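Local coordinates for protein VIRB8 (Agrobacterium tumefaciens, PDB 2CC3), which is suggested to help direct T-DNA transfer to plant cells as a homodimeric inner-membrane protein of the type IV secretion system, here represented by its periplasmic domain, at residues E17-R22 with L36-S41; F40-V45 with L130-Y135. All coordinates share one frame. Numbering follows the deposited sequence.

From the N terminus, helix 6-23 is followed by a short connection and helix 30-39, and contact 1 packs these two neighbours together, closing a loop of only 13 intervening residues. Contact 2 starts where contact 1 ends, sharing F40 and S41, and spans 84 residues to bring the junction between helices 30-39 and 43-53 onto strand 130-139, the last strand of the antiparallel sheet. The two loops therefore follow one another along the chain and do not nest. Their centres lie about 9 Å apart, and Y18 and R22 of contact 1 pack against V45 and Y135 of contact 2. Contact 1 holds two helices together, and contact 2 fixes the turn after the second to the sheet's outer strand.

Contact 1. Residues E17-R22 with L36-S41; sequences EYVRLR and LVSNFS
Y18 and V37 bury the most surface where two successive helices pack, with F40 and L21 next. Residues 17-22 are helical throughout, 36-39 are helical, toward the C-terminal end of their helix, and S41 is already extended (phi/psi -110/137°). The nearest CA pair is R22 and V37, 6.1 Å apart. Y18, with chi1 t and chi2 near 86°, reaches along 36-41 with its ring edge: CE1 lies 3.6 Å from V37 O and CD1 3.6 Å from F40 CB. Its hydroxyl donates to S41 OG (OH to OG 2.7 Å) and accepts from R22 NH1 (3.0 Å to Y18 OH), while S41 OG donates to V37 O (2.9 Å). These hydrogen bonds link the R22 guanidinium through Y18 OH and S41 OG to V37 O. V37, chi1 t, sets CG2 3.7 Å from L21 CB and 3.6 Å from R22 N, and CG1 4.0 Å from Y18 CE1. L21 CD1 also meets L36 CD1 at 3.5 Å. Such a buried helix pair belongs to the helical layer of the NTF2-like VirB8 domain: Y18 and R22 touch V45 of helix 43-53, V19 faces strand 85-96, and Y18 meets Y135 of strand 130-139 edge-to-face.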
ATOM      1  N   GLU A  17      -7.009  -0.026  -3.923  1.00  6.38           N
ATOM      2  CA  GLU A  17      -5.618   0.418  -3.799  1.00  5.23           C
ATOM      3  C   GLU A  17      -5.242   1.304  -5.006  1.00  2.00           C
ATOM      4  O   GLU A  17      -4.600   2.348  -4.851  1.00  2.00           O
ATOM      5  CB  GLU A  17      -4.698  -0.785  -3.666  1.00  3.66           C
ATOM      6  CG  GLU A  17      -3.239  -0.432  -3.557  1.00 10.56           C
ATOM      7  CD  GLU A  17      -2.345  -1.615  -3.843  1.00 18.42           C
ATOM      8  OE1 GLU A  17      -2.858  -2.765  -4.039  1.00 20.27           O
ATOM      9  OE2 GLU A  17      -1.119  -1.385  -3.893  1.00 21.68           O
ATOM     10  N   TYR A  18      -5.673   0.902  -6.199  1.00  5.10           N
ATOM     11  CA  TYR A  18      -5.519   1.750  -7.394  1.00  3.54           C
ATOM     12  C   TYR A  18      -6.100   3.120  -7.167  1.00  4.50           C
ATOM     13  O   TYR A  18      -5.396   4.156  -7.256  1.00  4.05           O
ATOM     14  CB  TYR A  18      -6.130   1.120  -8.656  1.00  6.65           C
ATOM     15  CG  TYR A  18      -5.813   1.906  -9.934  1.00  6.44           C
ATOM     16  CD1 TYR A  18      -4.626   1.674 -10.640  1.00  6.06           C
ATOM     17  CD2 TYR A  18      -6.710   2.873 -10.430  1.00  5.36           C
ATOM     18  CE1 TYR A  18      -4.332   2.386 -11.808  1.00  7.27           C
ATOM     19  CE2 TYR A  18      -6.436   3.595 -11.567  1.00  2.00           C
ATOM     20  CZ  TYR A  18      -5.246   3.356 -12.264  1.00  6.27           C
ATOM     21  OH  TYR A  18      -4.957   4.077 -13.399  1.00  2.68           O
ATOM     22  N   VAL A  19      -7.385   3.156  -6.854  1.00  6.49           N
ATOM     23  CA  VAL A  19      -8.022   4.445  -6.548  1.00  4.99           C
ATOM     24  C   VAL A  19      -7.251   5.214  -5.489  1.00  5.79           C
ATOM     25  O   VAL A  19      -6.879   6.384  -5.691  1.00  7.71           O
ATOM     26  CB  VAL A  19      -9.484   4.250  -6.059  1.00  8.08           C
ATOM     27  CG1 VAL A  19     -10.131   5.596  -5.682  1.00  6.13           C
ATOM     28  CG2 VAL A  19     -10.267   3.557  -7.109  1.00  2.00           C
ATOM     29  N   ARG A  20      -6.983   4.559  -4.357  1.00  4.27           N
ATOM     30  CA  ARG A  20      -6.360   5.265  -3.264  1.00  5.37           C
ATOM     31  C   ARG A  20      -5.017   5.857  -3.708  1.00  4.38           C
ATOM     32  O   ARG A  20      -4.732   7.028  -3.439  1.00  3.82           O
ATOM     33  CB  ARG A  20      -6.193   4.322  -2.062  1.00  4.50           C
ATOM     34  CG  ARG A  20      -5.623   4.935  -0.812  1.00  6.37           C
ATOM     35  CD  ARG A  20      -5.243   3.846   0.247  1.00 12.18           C
ATOM     36  NE  ARG A  20      -4.046   3.059  -0.115  1.00 17.83           N
ATOM     37  CZ  ARG A  20      -2.776   3.355   0.217  1.00 18.35           C
ATOM     38  NH1 ARG A  20      -2.455   4.435   0.948  1.00 17.20           N
ATOM     39  NH2 ARG A  20      -1.801   2.549  -0.179  1.00 19.11           N
ATOM     40  N   LEU A  21      -4.168   5.036  -4.338  1.00  4.31           N
ATOM     41  CA  LEU A  21      -2.830   5.498  -4.755  1.00  8.25           C
ATOM     42  C   LEU A  21      -2.916   6.619  -5.802  1.00  8.07           C
ATOM     43  O   LEU A  21      -2.117   7.546  -5.810  1.00  7.96           O
ATOM     44  CB  LEU A  21      -1.963   4.329  -5.279  1.00  9.08           C
ATOM     45  CG  LEU A  21      -1.352   3.311  -4.298  1.00 11.86           C
ATOM     46  CD1 LEU A  21      -0.901   2.101  -5.058  1.00 14.33           C
ATOM     47  CD2 LEU A  21      -0.179   3.827  -3.457  1.00 12.23           C
ATOM     48  N   ARG A  22      -3.910   6.539  -6.673  1.00  9.04           N
ATOM     49  CA  ARG A  22      -4.046   7.512  -7.745  1.00  3.91           C
ATOM     50  C   ARG A  22      -4.645   8.843  -7.267  1.00  5.34           C
ATOM     51  O   ARG A  22      -4.251   9.907  -7.766  1.00  5.26           O
ATOM     52  CB  ARG A  22      -4.816   6.897  -8.920  1.00  3.28           C
ATOM     53  CG  ARG A  22      -5.117   7.897 -10.011  1.00 10.41           C
ATOM     54  CD  ARG A  22      -5.486   7.280 -11.345  1.00  6.34           C
ATOM     55  NE  ARG A  22      -5.623   8.356 -12.338  1.00  8.74           N
ATOM     56  CZ  ARG A  22      -5.762   8.148 -13.636  1.00  5.35           C
ATOM     57  NH1 ARG A  22      -5.769   6.912 -14.111  1.00  8.89           N
ATOM     58  NH2 ARG A  22      -5.879   9.167 -14.457  1.00 13.09           N
ATOM     59  N   LEU A  36       3.496   2.436  -8.865  1.00 10.34           N
ATOM     60  CA  LEU A  36       2.427   1.440  -8.751  1.00  9.61           C
ATOM     61  C   LEU A  36       1.213   1.800  -9.642  1.00  6.96           C
ATOM     62  O   LEU A  36       0.734   0.974 -10.373  1.00  5.28           O
ATOM     63  CB  LEU A  36       2.002   1.216  -7.277  1.00 16.45           C
ATOM     64  CG  LEU A  36       2.612   0.121  -6.365  1.00 15.42           C
ATOM     65  CD1 LEU A  36       1.650  -0.248  -5.239  1.00 14.49           C
ATOM     66  CD2 LEU A  36       3.001  -1.155  -7.120  1.00 18.83           C
ATOM     67  N   VAL A  37       0.741   3.044  -9.590  1.00  8.68           N
ATOM     68  CA  VAL A  37      -0.368   3.466 -10.444  1.00  9.75           C
ATOM     69  C   VAL A  37      -0.043   3.220 -11.921  1.00  9.90           C
ATOM     70  O   VAL A  37      -0.841   2.618 -12.628  1.00 11.84           O
ATOM     71  CB  VAL A  37      -0.767   4.962 -10.231  1.00  7.42           C
ATOM     72  CG1 VAL A  37      -1.698   5.404 -11.340  1.00  2.00           C
ATOM     73  CG2 VAL A  37      -1.445   5.144  -8.855  1.00  8.51           C
ATOM     74  N   SER A  38       1.140   3.665 -12.362  1.00 13.47           N
ATOM     75  CA  SER A  38       1.597   3.493 -13.779  1.00 13.33           C
ATOM     76  C   SER A  38       1.667   2.036 -14.236  1.00 13.01           C
ATOM     77  O   SER A  38       1.307   1.712 -15.361  1.00 11.76           O
ATOM     78  CB  SER A  38       2.983   4.138 -13.983  1.00 16.43           C
ATOM     79  OG  SER A  38       2.997   5.507 -13.574  1.00 14.03           O
ATOM     80  N   ASN A  39       2.156   1.160 -13.361  1.00 16.02           N
ATOM     81  CA  ASN A  39       2.339  -0.259 -13.710  1.00 15.11           C
ATOM     82  C   ASN A  39       1.033  -1.024 -13.851  1.00 15.43           C
ATOM     83  O   ASN A  39       0.924  -1.978 -14.621  1.00 18.65           O
ATOM     84  CB  ASN A  39       3.239  -0.936 -12.675  1.00 16.32           C
ATOM     85  CG  ASN A  39       4.677  -0.503 -12.804  1.00 16.78           C
ATOM     86  OD1 ASN A  39       5.165  -0.307 -13.912  1.00 11.62           O
ATOM     87  ND2 ASN A  39       5.363  -0.354 -11.675  1.00 16.59           N
ATOM     88  N   PHE A  40       0.048  -0.581 -13.084  1.00 14.65           N
ATOM     89  CA  PHE A  40      -1.294  -1.137 -13.050  1.00 15.27           C
ATOM     90  C   PHE A  40      -2.177  -0.730 -14.268  1.00 13.03           C
ATOM     91  O   PHE A  40      -3.260  -1.276 -14.452  1.00 10.61           O
ATOM     92  CB  PHE A  40      -2.005  -0.582 -11.796  1.00 15.90           C
ATOM     93  CG  PHE A  40      -2.020  -1.512 -10.583  1.00 19.00           C
ATOM     94  CD1 PHE A  40      -1.082  -1.366  -9.550  1.00 23.55           C
ATOM     95  CD2 PHE A  40      -3.023  -2.467 -10.426  1.00 20.83           C
ATOM     96  CE1 PHE A  40      -1.106  -2.203  -8.395  1.00 20.66           C
ATOM     97  CE2 PHE A  40      -3.059  -3.306  -9.281  1.00 20.20           C
ATOM     98  CZ  PHE A  40      -2.101  -3.166  -8.270  1.00 18.38           C
ATOM     99  N   SER A  41      -1.735   0.253 -15.061  1.00 11.87           N
ATOM    100  CA  SER A  41      -2.588   0.875 -16.084  1.00 10.78           C
ATOM    101  C   SER A  41      -2.177   0.522 -17.504  1.00 12.30           C
ATOM    102  O   SER A  41      -0.998   0.547 -17.824  1.00 13.68           O
ATOM    103  CB  SER A  41      -2.515   2.379 -15.919  1.00 11.29           C
ATOM    104  OG  SER A  41      -2.892   2.745 -14.603  1.00 13.91           O
TER

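Contact 2. Residues F40-V45 with L130-Y135; sequences FSAPMV and LVVTSY
A single parallel beta bridge, on the outer edge of the otherwise antiparallel sheet of the NTF2-like VirB8 domain, joins the turn between helices 30-39 and 43-53 to strand 130-139. S41 (phi/psi -110/137°) pairs with V132 (-87/116°), CA to CA 4.6 Å, with F40 opposite V131 and A42 opposite T133. Two backbone hydrogen bonds define it: V132 N to F40 O (2.7 Å) and A42 N to V132 O (2.9 Å). A CA-H...O contact, V131 CA to F40 O at 3.1 Å, supplements them. The F40 ring packs by the start of the strand, CD2 3.6 Å from L130 O. Among apolar side chains, A42 CB lies 4.1 Å from V131 CG1, and V45, chi1 t, places CG1 4.1 Å from both V132 CG1 and Y135 CB. The strand bends at T133, which with S134 forms a classic beta bulge opposite R111. Strand 102-114 pairs with 130-139, while Y18 and R22 of helix 6-23 pack on V45 and Y135, whose hydroxyl hydrogen-bonds E23.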
ATOM      1  N   PHE A  40       0.048  -0.581 -13.084  1.00 14.65           N
ATOM      2  CA  PHE A  40      -1.294  -1.137 -13.050  1.00 15.27           C
ATOM      3  C   PHE A  40      -2.177  -0.730 -14.268  1.00 13.03           C
ATOM      4  O   PHE A  40      -3.260  -1.276 -14.452  1.00 10.61           O
ATOM      5  CB  PHE A  40      -2.005  -0.582 -11.796  1.00 15.90           C
ATOM      6  CG  PHE A  40      -2.020  -1.512 -10.583  1.00 19.00           C
ATOM      7  CD1 PHE A  40      -1.082  -1.366  -9.550  1.00 23.55           C
ATOM      8  CD2 PHE A  40      -3.023  -2.467 -10.426  1.00 20.83           C
ATOM      9  CE1 PHE A  40      -1.106  -2.203  -8.395  1.00 20.66           C
ATOM     10  CE2 PHE A  40      -3.059  -3.306  -9.281  1.00 20.20           C
ATOM     11  CZ  PHE A  40      -2.101  -3.166  -8.270  1.00 18.38           C
ATOM     12  N   SER A  41      -1.735   0.253 -15.061  1.00 11.87           N
ATOM     13  CA  SER A  41      -2.588   0.875 -16.084  1.00 10.78           C
ATOM     14  C   SER A  41      -2.177   0.522 -17.504  1.00 12.30           C
ATOM     15  O   SER A  41      -0.998   0.547 -17.824  1.00 13.68           O
ATOM     16  CB  SER A  41      -2.515   2.379 -15.919  1.00 11.29           C
ATOM     17  OG  SER A  41      -2.892   2.745 -14.603  1.00 13.91           O
ATOM     18  N   ALA A  42      -3.155   0.231 -18.361  1.00 12.78           N
ATOM     19  CA  ALA A  42      -2.916   0.037 -19.784  1.00 10.13           C
ATOM     20  C   ALA A  42      -2.515   1.400 -20.380  1.00 10.46           C
ATOM     21  O   ALA A  42      -2.757   2.422 -19.752  1.00 14.12           O
ATOM     22  CB  ALA A  42      -4.152  -0.566 -20.466  1.00  4.48           C
ATOM     23  N   PRO A  43      -1.776   1.403 -21.513  1.00 14.99           N
ATOM     24  CA  PRO A  43      -1.139   2.581 -22.140  1.00 11.27           C
ATOM     25  C   PRO A  43      -1.836   3.955 -22.067  1.00  9.15           C
ATOM     26  O   PRO A  43      -1.206   4.925 -21.666  1.00 13.77           O
ATOM     27  CB  PRO A  43      -0.927   2.109 -23.585  1.00 11.73           C
ATOM     28  CG  PRO A  43      -0.510   0.717 -23.407  1.00 12.09           C
ATOM     29  CD  PRO A  43      -1.381   0.171 -22.235  1.00 14.51           C
ATOM     30  N   MET A  44      -3.096   4.060 -22.424  1.00 11.01           N
ATOM     31  CA  MET A  44      -3.769   5.372 -22.400  1.00 14.05           C
ATOM     32  C   MET A  44      -4.080   5.871 -20.986  1.00 11.07           C
ATOM     33  O   MET A  44      -3.898   7.050 -20.651  1.00 11.13           O
ATOM     34  CB  MET A  44      -5.064   5.281 -23.167  1.00 15.78           C
ATOM     35  CG  MET A  44      -4.944   4.425 -24.379  1.00 15.15           C
ATOM     36  SD  MET A  44      -5.830   5.305 -25.635  1.00 11.53           S
ATOM     37  CE  MET A  44      -4.833   6.764 -25.726  1.00 10.68           C
ATOM     38  N   VAL A  45      -4.558   4.953 -20.161  1.00 12.90           N
ATOM     39  CA  VAL A  45      -4.763   5.210 -18.739  1.00  7.77           C
ATOM     40  C   VAL A  45      -3.437   5.669 -18.130  1.00  8.12           C
ATOM     41  O   VAL A  45      -3.376   6.705 -17.486  1.00  9.91           O
ATOM     42  CB  VAL A  45      -5.378   3.946 -18.069  1.00  5.89           C
ATOM     43  CG1 VAL A  45      -5.560   4.128 -16.549  1.00  3.17           C
ATOM     44  CG2 VAL A  45      -6.677   3.676 -18.693  1.00  2.00           C
ATOM     45  N   LEU A 130      -4.260  -7.669 -12.399  1.00 13.51           N
ATOM     46  CA  LEU A 130      -5.205  -6.640 -12.793  1.00 14.01           C
ATOM     47  C   LEU A 130      -4.521  -5.475 -13.498  1.00 11.49           C
ATOM     48  O   LEU A 130      -3.535  -4.932 -13.012  1.00 12.68           O
ATOM     49  CB  LEU A 130      -5.969  -6.108 -11.568  1.00 12.55           C
ATOM     50  CG  LEU A 130      -6.957  -7.026 -10.839  1.00 19.51           C
ATOM     51  CD1 LEU A 130      -7.957  -6.183 -10.051  1.00 20.90           C
ATOM     52  CD2 LEU A 130      -7.697  -7.973 -11.827  1.00 21.69           C
ATOM     53  N   VAL A 131      -5.058  -5.089 -14.642  1.00  9.54           N
ATOM     54  CA  VAL A 131      -4.610  -3.876 -15.319  1.00  6.97           C
ATOM     55  C   VAL A 131      -5.839  -3.043 -15.555  1.00  3.76           C
ATOM     56  O   VAL A 131      -6.864  -3.576 -15.959  1.00  4.19           O
ATOM     57  CB  VAL A 131      -3.955  -4.209 -16.669  1.00  4.62           C
ATOM     58  CG1 VAL A 131      -3.258  -2.977 -17.285  1.00  2.00           C
ATOM     59  CG2 VAL A 131      -3.000  -5.358 -16.478  1.00  2.02           C
ATOM     60  N   VAL A 132      -5.736  -1.745 -15.283  1.00  6.94           N
ATOM     61  CA  VAL A 132      -6.829  -0.797 -15.576  1.00  6.20           C
ATOM     62  C   VAL A 132      -6.770  -0.243 -17.000  1.00  4.30           C
ATOM     63  O   VAL A 132      -5.852   0.496 -17.356  1.00  4.21           O
ATOM     64  CB  VAL A 132      -6.872   0.373 -14.570  1.00  2.00           C
ATOM     65  CG1 VAL A 132      -8.089   1.307 -14.861  1.00  2.00           C
ATOM     66  CG2 VAL A 132      -6.903  -0.188 -13.132  1.00  2.00           C
ATOM     67  N   THR A 133      -7.805  -0.575 -17.766  1.00 10.22           N
ATOM     68  CA  THR A 133      -7.941  -0.254 -19.205  1.00 13.04           C
ATOM     69  C   THR A 133      -8.780   0.999 -19.530  1.00 14.52           C
ATOM     70  O   THR A 133      -8.628   1.609 -20.618  1.00 15.44           O
ATOM     71  CB  THR A 133      -8.567  -1.446 -19.951  1.00 12.84           C
ATOM     72  OG1 THR A 133      -9.802  -1.830 -19.319  1.00 13.28           O
ATOM     73  CG2 THR A 133      -7.614  -2.599 -19.929  1.00 10.72           C
ATOM     74  N   SER A 134      -9.670   1.362 -18.600  1.00 12.43           N
ATOM     75  CA  SER A 134     -10.324   2.661 -18.581  1.00  9.11           C
ATOM     76  C   SER A 134     -10.565   3.188 -17.150  1.00  9.91           C
ATOM     77  O   SER A 134     -10.852   2.420 -16.218  1.00  8.02           O
ATOM     78  CB  SER A 134     -11.624   2.631 -19.388  1.00  9.53           C
ATOM     79  OG  SER A 134     -12.244   3.901 -19.325  1.00  7.94           O
ATOM     80  N   TYR A 135     -10.430   4.500 -16.993  1.00  8.42           N
ATOM     81  CA  TYR A 135     -10.543   5.157 -15.703  1.00  7.28           C
ATOM     82  C   TYR A 135     -10.993   6.602 -15.821  1.00  7.60           C
ATOM     83  O   TYR A 135     -10.302   7.422 -16.411  1.00  8.45           O
ATOM     84  CB  TYR A 135      -9.207   5.214 -15.005  1.00  4.86           C
ATOM     85  CG  TYR A 135      -9.302   5.759 -13.588  1.00  6.32           C
ATOM     86  CD1 TYR A 135      -9.621   4.907 -12.525  1.00  2.99           C
ATOM     87  CD2 TYR A 135      -9.060   7.122 -13.307  1.00  2.00           C
ATOM     88  CE1 TYR A 135      -9.675   5.386 -11.212  1.00  3.18           C
ATOM     89  CE2 TYR A 135      -9.132   7.595 -12.027  1.00  2.00           C
ATOM     90  CZ  TYR A 135      -9.421   6.710 -10.966  1.00  5.50           C
ATOM     91  OH  TYR A 135      -9.504   7.146  -9.643  1.00  6.26           O
TER